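Local structure of BH2092 protein (Bacillus halodurans, 3NHV) at residues E43-K46 against E47-P51; I108-W111 against R112-N115. The protein is of unknown function but carries a rhodanese-like domain, the fold of sulfurtransferases that pass sulfur through a cysteine persulfide. All blocks are in the same frame, centred on the assembly; numbering follows the deposited sequence.

Interaction 1: residues E43-K46 against E47-P51; sequences EAYK and ECHIP
Tyr45 and His49, four residues apart where helix 42-47 runs out into an extended loop, lay their rings over one another in an offset stack. The centroids stand 3.9 Å apart with the planes 20° from parallel, and imidazole CD2 sits above the centre of the phenol. The CB of His49 covers the same Tyr45 face nearer its root, a CH-pi contact. With Tyr45 CG anti to the backbone N (chi1 169°), beside the carbonyl carbon, the ring reaches His49 in the chain leaving the helix; its OH is hydrogen-bonded to the carbonyl of Ala53, fixing the far end of the ring. With an alanine here, the imidazole would probably lose the surface it stacks on and be left freer to turn, and the Ala53 carbonyl would lose its donor. The last helical turn closes with backbone bonds: the nearly straight Cys48 N to Ala44 O (3.0 Å, 174°) and the more bent Glu47 N to Glu43 O (3.1 Å). In this rhodanese-like domain the turn ends the helix that follows strand 34-38 and lets the chain head for strand 54-55, with Cys48 facing inward against helix 107-113. The charged ends of Glu43, Lys46 and Glu47 meet more loosely. Glu47 crosses Glu43, its OE2 3.8 Å from Glu43 CG, while the two OE2 atoms stay 4.9 Å apart, like charges without contact. Lys46, exposed and bent at each torsion beyond chi1, reaches back in a long salt bridge, NZ to Glu43 OE2 at 3.7 Å.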
ATOM      1  N   GLU B  43     -22.043   7.373   8.608  1.00 62.13           N
ATOM      2  CA  GLU B  43     -22.941   6.284   8.244  1.00 66.40           C
ATOM      3  C   GLU B  43     -22.173   4.968   8.118  1.00 69.49           C
ATOM      4  O   GLU B  43     -22.612   3.935   8.631  1.00 68.74           O
ATOM      5  CB  GLU B  43     -23.646   6.615   6.923  1.00 72.73           C
ATOM      6  CG  GLU B  43     -24.949   5.862   6.679  1.00 87.60           C
ATOM      7  CD  GLU B  43     -26.059   6.255   7.663  1.00 95.23           C
ATOM      8  OE1 GLU B  43     -26.265   7.476   7.886  1.00 88.36           O
ATOM      9  OE2 GLU B  43     -26.731   5.335   8.204  1.00 94.62           O
ATOM     10  N   ALA B  44     -21.023   5.017   7.444  1.00 68.41           N
ATOM     11  CA  ALA B  44     -20.188   3.831   7.251  1.00 63.23           C
ATOM     12  C   ALA B  44     -19.816   3.208   8.591  1.00 60.50           C
ATOM     13  O   ALA B  44     -19.882   1.992   8.763  1.00 64.69           O
ATOM     14  CB  ALA B  44     -18.929   4.199   6.488  1.00 58.83           C
ATOM     15  N   TYR B  45     -19.421   4.050   9.537  1.00 55.88           N
ATOM     16  CA  TYR B  45     -19.042   3.581  10.860  1.00 57.83           C
ATOM     17  C   TYR B  45     -20.202   2.895  11.563  1.00 61.47           C
ATOM     18  O   TYR B  45     -20.054   1.785  12.068  1.00 61.28           O
ATOM     19  CB  TYR B  45     -18.539   4.755  11.704  1.00 52.92           C
ATOM     20  CG  TYR B  45     -18.363   4.456  13.177  1.00 52.07           C
ATOM     21  CD1 TYR B  45     -19.459   4.426  14.046  1.00 50.25           C
ATOM     22  CD2 TYR B  45     -17.097   4.224  13.711  1.00 50.82           C
ATOM     23  CE1 TYR B  45     -19.294   4.174  15.413  1.00 41.05           C
ATOM     24  CE2 TYR B  45     -16.923   3.970  15.068  1.00 52.06           C
ATOM     25  CZ  TYR B  45     -18.021   3.949  15.911  1.00 45.53           C
ATOM     26  OH  TYR B  45     -17.828   3.705  17.248  1.00 47.08           O
ATOM     27  N   LYS B  46     -21.356   3.555  11.587  1.00 68.42           N
ATOM     28  CA  LYS B  46     -22.540   3.011  12.249  1.00 68.94           C
ATOM     29  C   LYS B  46     -22.951   1.647  11.682  1.00 64.59           C
ATOM     30  O   LYS B  46     -23.536   0.832  12.395  1.00 62.97           O
ATOM     31  CB  LYS B  46     -23.700   4.018  12.150  1.00 74.77           C
ATOM     32  CG  LYS B  46     -24.826   3.834  13.183  1.00 84.63           C
ATOM     33  CD  LYS B  46     -25.892   2.823  12.737  1.00 91.17           C
ATOM     34  CE  LYS B  46     -26.678   3.295  11.500  1.00 83.19           C
ATOM     35  NZ  LYS B  46     -27.416   4.575  11.713  1.00 78.04           N
ATOM     36  N   GLU B  47     -22.628   1.395  10.414  1.00 62.52           N
ATOM     37  CA  GLU B  47     -22.963   0.121   9.775  1.00 63.48           C
ATOM     38  C   GLU B  47     -21.967  -0.977  10.138  1.00 68.15           C
ATOM     39  O   GLU B  47     -22.349  -2.070  10.566  1.00 63.78           O
ATOM     40  CB  GLU B  47     -22.979   0.264   8.252  1.00 65.52           C
ATOM     41  CG  GLU B  47     -24.016   1.223   7.721  1.00 78.74           C
ATOM     42  CD  GLU B  47     -24.061   1.249   6.205  1.00 84.57           C
ATOM     43  OE1 GLU B  47     -24.280   0.177   5.599  1.00 82.57           O
ATOM     44  OE2 GLU B  47     -23.881   2.343   5.618  1.00 90.44           O
ATOM     45  N   CYS B  48     -20.684  -0.673   9.960  1.00 72.31           N
ATOM     46  CA  CYS B  48     -19.612  -1.627  10.237  1.00 64.96           C
ATOM     47  C   CYS B  48     -18.309  -0.929  10.621  1.00 58.47           C
ATOM     48  O   CYS B  48     -17.778  -0.124   9.854  1.00 56.66           O
ATOM     49  CB  CYS B  48     -19.379  -2.498   8.999  1.00 63.80           C
ATOM     50  SG  CYS B  48     -18.001  -3.639   9.131  1.00 59.25           S
ATOM     51  N   HIS B  49     -17.798  -1.239  11.808  1.00 51.54           N
ATOM     52  CA  HIS B  49     -16.555  -0.636  12.263  1.00 52.26           C
ATOM     53  C   HIS B  49     -15.728  -1.569  13.141  1.00 50.08           C
ATOM     54  O   HIS B  49     -16.170  -2.653  13.507  1.00 49.91           O
ATOM     55  CB  HIS B  49     -16.837   0.680  13.002  1.00 52.52           C
ATOM     56  CG  HIS B  49     -17.646   0.523  14.254  1.00 62.01           C
ATOM     57  ND1 HIS B  49     -17.170  -0.123  15.373  1.00 65.66           N
ATOM     58  CD2 HIS B  49     -18.886   0.966  14.575  1.00 60.06           C
ATOM     59  CE1 HIS B  49     -18.080  -0.069  16.332  1.00 68.81           C
ATOM     60  NE2 HIS B  49     -19.129   0.588  15.872  1.00 61.31           N
ATOM     61  N   ILE B  50     -14.518  -1.139  13.473  1.00 47.13           N
ATOM     62  CA  ILE B  50     -13.630  -1.944  14.292  1.00 45.70           C
ATOM     63  C   ILE B  50     -13.908  -1.789  15.778  1.00 44.58           C
ATOM     64  O   ILE B  50     -14.052  -0.683  16.286  1.00 45.31           O
ATOM     65  CB  ILE B  50     -12.164  -1.568  14.040  1.00 41.01           C
ATOM     66  CG1 ILE B  50     -11.810  -1.826  12.583  1.00 31.45           C
ATOM     67  CG2 ILE B  50     -11.254  -2.367  14.969  1.00 46.25           C
ATOM     68  CD1 ILE B  50     -10.436  -1.364  12.220  1.00 37.00           C
ATOM     69  N   PRO B  51     -13.972  -2.908  16.502  1.00 43.26           N
ATOM     70  CA  PRO B  51     -14.232  -2.861  17.940  1.00 45.62           C
ATOM     71  C   PRO B  51     -13.332  -1.875  18.697  1.00 46.54           C
ATOM     72  O   PRO B  51     -12.140  -1.765  18.417  1.00 46.67           O
ATOM     73  CB  PRO B  51     -14.010  -4.308  18.366  1.00 44.60           C
ATOM     74  CG  PRO B  51     -14.516  -5.070  17.180  1.00 41.48           C
ATOM     75  CD  PRO B  51     -13.924  -4.299  16.017  1.00 38.46           C
TER

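Interaction 2: residues I108-W111 against R112-N115; sequences IEYW and RKEN
One face of the Tyr110 ring carries the aliphatic chain of Lys113, whose CD lies 4.0 Å above the ring plane, offset toward the rim, in a CH-pi contact, while the carboxylate of Glu114 approaches obliquely near CB and CD1. The indole of Trp111 turns instead toward Ile20, Leu23 and Ser24 of helix 20-28, its NE1 bonded to the Glu117 carbonyl. Tyr110, Trp111 and Lys113 belong to helix 107-113, the short helix after strand 100-105 of the rhodanese-like domain, with Glu114 just past its end; the pairs are the usual i to i+3 and i to i+4 neighbours. Lys113 is extended beyond CG and runs beside Glu109, pointing the same way. Lys113 NZ stands 4.4 Å from the Tyr110 ring centroid, an off-centre cation-pi contact. Besides its bond to Lys113, Glu109 OE1 accepts from Tyr110 OH of one neighbouring subunit, and Tyr110 OH here bonds Glu109 of the other neighbouring subunit, so this lysine probably offsets negative charge buried between chains. On another side of the helix, Arg112 CD rests against Ile108 CG1 at 4.0 Å before the guanidinium reaches the carbonyls of Asp127 and Ala126. Backbone bonds tie the turn, Lys113 N to Glu109 O at 3.1 Å and Glu114 N to Tyr110 O at 2.9 Å. Lys113 NZ completes the salt bridge 2.9 Å from Glu109 OE1, on the anti lone pair of that oxygen.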
ATOM      1  N   ILE B 108     -10.188  -1.126   7.172  1.00 46.83           N
ATOM      2  CA  ILE B 108     -11.147  -2.101   7.655  1.00 40.60           C
ATOM      3  C   ILE B 108     -11.298  -3.216   6.636  1.00 39.00           C
ATOM      4  O   ILE B 108     -11.736  -4.315   6.957  1.00 38.13           O
ATOM      5  CB  ILE B 108     -12.522  -1.440   7.920  1.00 52.93           C
ATOM      6  CG1 ILE B 108     -13.447  -2.423   8.644  1.00 54.99           C
ATOM      7  CG2 ILE B 108     -13.142  -0.975   6.609  1.00 42.53           C
ATOM      8  CD1 ILE B 108     -14.739  -1.792   9.144  1.00 61.08           C
ATOM      9  N   GLU B 109     -10.927  -2.925   5.398  1.00 38.57           N
ATOM     10  CA  GLU B 109     -11.016  -3.922   4.363  1.00 42.56           C
ATOM     11  C   GLU B 109     -10.186  -5.146   4.745  1.00 44.72           C
ATOM     12  O   GLU B 109     -10.705  -6.252   4.834  1.00 54.77           O
ATOM     13  CB  GLU B 109     -10.517  -3.366   3.040  1.00 40.12           C
ATOM     14  CG  GLU B 109     -10.425  -4.431   1.983  1.00 44.73           C
ATOM     15  CD  GLU B 109      -9.747  -3.952   0.730  1.00 47.47           C
ATOM     16  OE1 GLU B 109      -9.407  -4.813  -0.107  1.00 49.22           O
ATOM     17  OE2 GLU B 109      -9.562  -2.722   0.583  1.00 53.00           O
ATOM     18  N   TYR B 110      -8.897  -4.957   4.984  1.00 43.40           N
ATOM     19  CA  TYR B 110      -8.060  -6.088   5.340  1.00 46.08           C
ATOM     20  C   TYR B 110      -8.269  -6.574   6.768  1.00 47.58           C
ATOM     21  O   TYR B 110      -7.849  -7.674   7.124  1.00 53.75           O
ATOM     22  CB  TYR B 110      -6.589  -5.760   5.060  1.00 46.74           C
ATOM     23  CG  TYR B 110      -6.194  -6.094   3.634  1.00 62.64           C
ATOM     24  CD1 TYR B 110      -5.720  -7.372   3.302  1.00 61.58           C
ATOM     25  CD2 TYR B 110      -6.368  -5.169   2.597  1.00 57.48           C
ATOM     26  CE1 TYR B 110      -5.437  -7.720   1.976  1.00 56.01           C
ATOM     27  CE2 TYR B 110      -6.086  -5.512   1.266  1.00 55.68           C
ATOM     28  CZ  TYR B 110      -5.626  -6.787   0.970  1.00 54.94           C
ATOM     29  OH  TYR B 110      -5.368  -7.138  -0.334  1.00 66.26           O
ATOM     30  N   TRP B 111      -8.938  -5.769   7.586  1.00 51.60           N
ATOM     31  CA  TRP B 111      -9.214  -6.172   8.958  1.00 46.16           C
ATOM     32  C   TRP B 111     -10.235  -7.298   8.909  1.00 49.69           C
ATOM     33  O   TRP B 111     -10.123  -8.296   9.628  1.00 47.18           O
ATOM     34  CB  TRP B 111      -9.770  -5.002   9.763  1.00 47.03           C
ATOM     35  CG  TRP B 111     -10.339  -5.429  11.056  1.00 47.41           C
ATOM     36  CD1 TRP B 111     -11.618  -5.837  11.291  1.00 42.25           C
ATOM     37  CD2 TRP B 111      -9.634  -5.577  12.293  1.00 46.22           C
ATOM     38  NE1 TRP B 111     -11.754  -6.235  12.597  1.00 42.27           N
ATOM     39  CE2 TRP B 111     -10.554  -6.086  13.235  1.00 44.34           C
ATOM     40  CE3 TRP B 111      -8.316  -5.332  12.694  1.00 39.88           C
ATOM     41  CZ2 TRP B 111     -10.196  -6.355  14.560  1.00 46.44           C
ATOM     42  CZ3 TRP B 111      -7.956  -5.600  14.013  1.00 43.53           C
ATOM     43  CH2 TRP B 111      -8.893  -6.107  14.930  1.00 41.93           C
ATOM     44  N   ARG B 112     -11.230  -7.127   8.047  1.00 47.80           N
ATOM     45  CA  ARG B 112     -12.274  -8.122   7.880  1.00 47.26           C
ATOM     46  C   ARG B 112     -11.737  -9.322   7.097  1.00 45.93           C
ATOM     47  O   ARG B 112     -12.047 -10.462   7.427  1.00 53.87           O
ATOM     48  CB  ARG B 112     -13.483  -7.496   7.170  1.00 55.13           C
ATOM     49  CG  ARG B 112     -14.194  -6.411   7.980  1.00 52.56           C
ATOM     50  CD  ARG B 112     -15.180  -5.644   7.118  1.00 51.20           C
ATOM     51  NE  ARG B 112     -16.238  -6.512   6.615  1.00 56.25           N
ATOM     52  CZ  ARG B 112     -17.125  -6.166   5.686  1.00 59.89           C
ATOM     53  NH1 ARG B 112     -17.100  -4.957   5.140  1.00 58.89           N
ATOM     54  NH2 ARG B 112     -18.045  -7.037   5.303  1.00 54.09           N
ATOM     55  N   LYS B 113     -10.924  -9.076   6.073  1.00 41.80           N
ATOM     56  CA  LYS B 113     -10.352 -10.178   5.300  1.00 42.98           C
ATOM     57  C   LYS B 113      -9.505 -11.066   6.212  1.00 44.26           C
ATOM     58  O   LYS B 113      -9.490 -12.284   6.064  1.00 40.80           O
ATOM     59  CB  LYS B 113      -9.481  -9.660   4.153  1.00 37.23           C
ATOM     60  CG  LYS B 113     -10.253  -9.241   2.905  1.00 44.85           C
ATOM     61  CD  LYS B 113      -9.306  -8.780   1.801  1.00 49.31           C
ATOM     62  CE  LYS B 113     -10.063  -8.222   0.601  1.00 62.06           C
ATOM     63  NZ  LYS B 113      -9.156  -7.640  -0.444  1.00 57.24           N
ATOM     64  N   GLU B 114      -8.804 -10.457   7.160  1.00 36.76           N
ATOM     65  CA  GLU B 114      -7.985 -11.235   8.070  1.00 41.44           C
ATOM     66  C   GLU B 114      -8.832 -11.832   9.197  1.00 50.81           C
ATOM     67  O   GLU B 114      -8.335 -12.135  10.285  1.00 43.63           O
ATOM     68  CB  GLU B 114      -6.840 -10.376   8.610  1.00 36.58           C
ATOM     69  CG  GLU B 114      -5.686 -10.279   7.616  1.00 37.52           C
ATOM     70  CD  GLU B 114      -4.673  -9.205   7.962  1.00 54.06           C
ATOM     71  OE1 GLU B 114      -4.277  -9.107   9.144  1.00 49.99           O
ATOM     72  OE2 GLU B 114      -4.254  -8.466   7.039  1.00 52.12           O
ATOM     73  N   ASN B 115     -10.121 -12.007   8.906  1.00 53.76           N
ATOM     74  CA  ASN B 115     -11.087 -12.578   9.840  1.00 53.68           C
ATOM     75  C   ASN B 115     -11.242 -11.785  11.123  1.00 45.72           C
ATOM     76  O   ASN B 115     -11.166 -12.346  12.207  1.00 61.51           O
ATOM     77  CB  ASN B 115     -10.696 -14.012  10.195  1.00 59.31           C
ATOM     78  CG  ASN B 115     -11.896 -14.924  10.322  1.00 63.86           C
ATOM     79  OD1 ASN B 115     -12.726 -14.986   9.414  1.00 66.50           O
ATOM     80  ND2 ASN B 115     -11.994 -15.641  11.438  1.00 56.57           N
TER

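In the fold
Interaction 1 comes first along the chain, at the end of helix 42-47 and in the loop leading to strand 54-55; interaction 2 follows on helix 107-113, after strand 100-105 of the same parallel sheet. Their centres are about 13 Å apart, yet the two meet directly: Ile108 CD1 packs 3.5 Å from Cys48 O, Cys48 SG lies 4.0 Å from Arg112 CD, and Ile50 leans on Trp111. The loop of residues 47-51 is thus packed against helix 107-113 within one rhodanese-like domain. Interaction 1 touches no other chain of the assembly, whereas interaction 2 joins both neighbouring subunits, so the helix links intramolecular packing with the trimer interface.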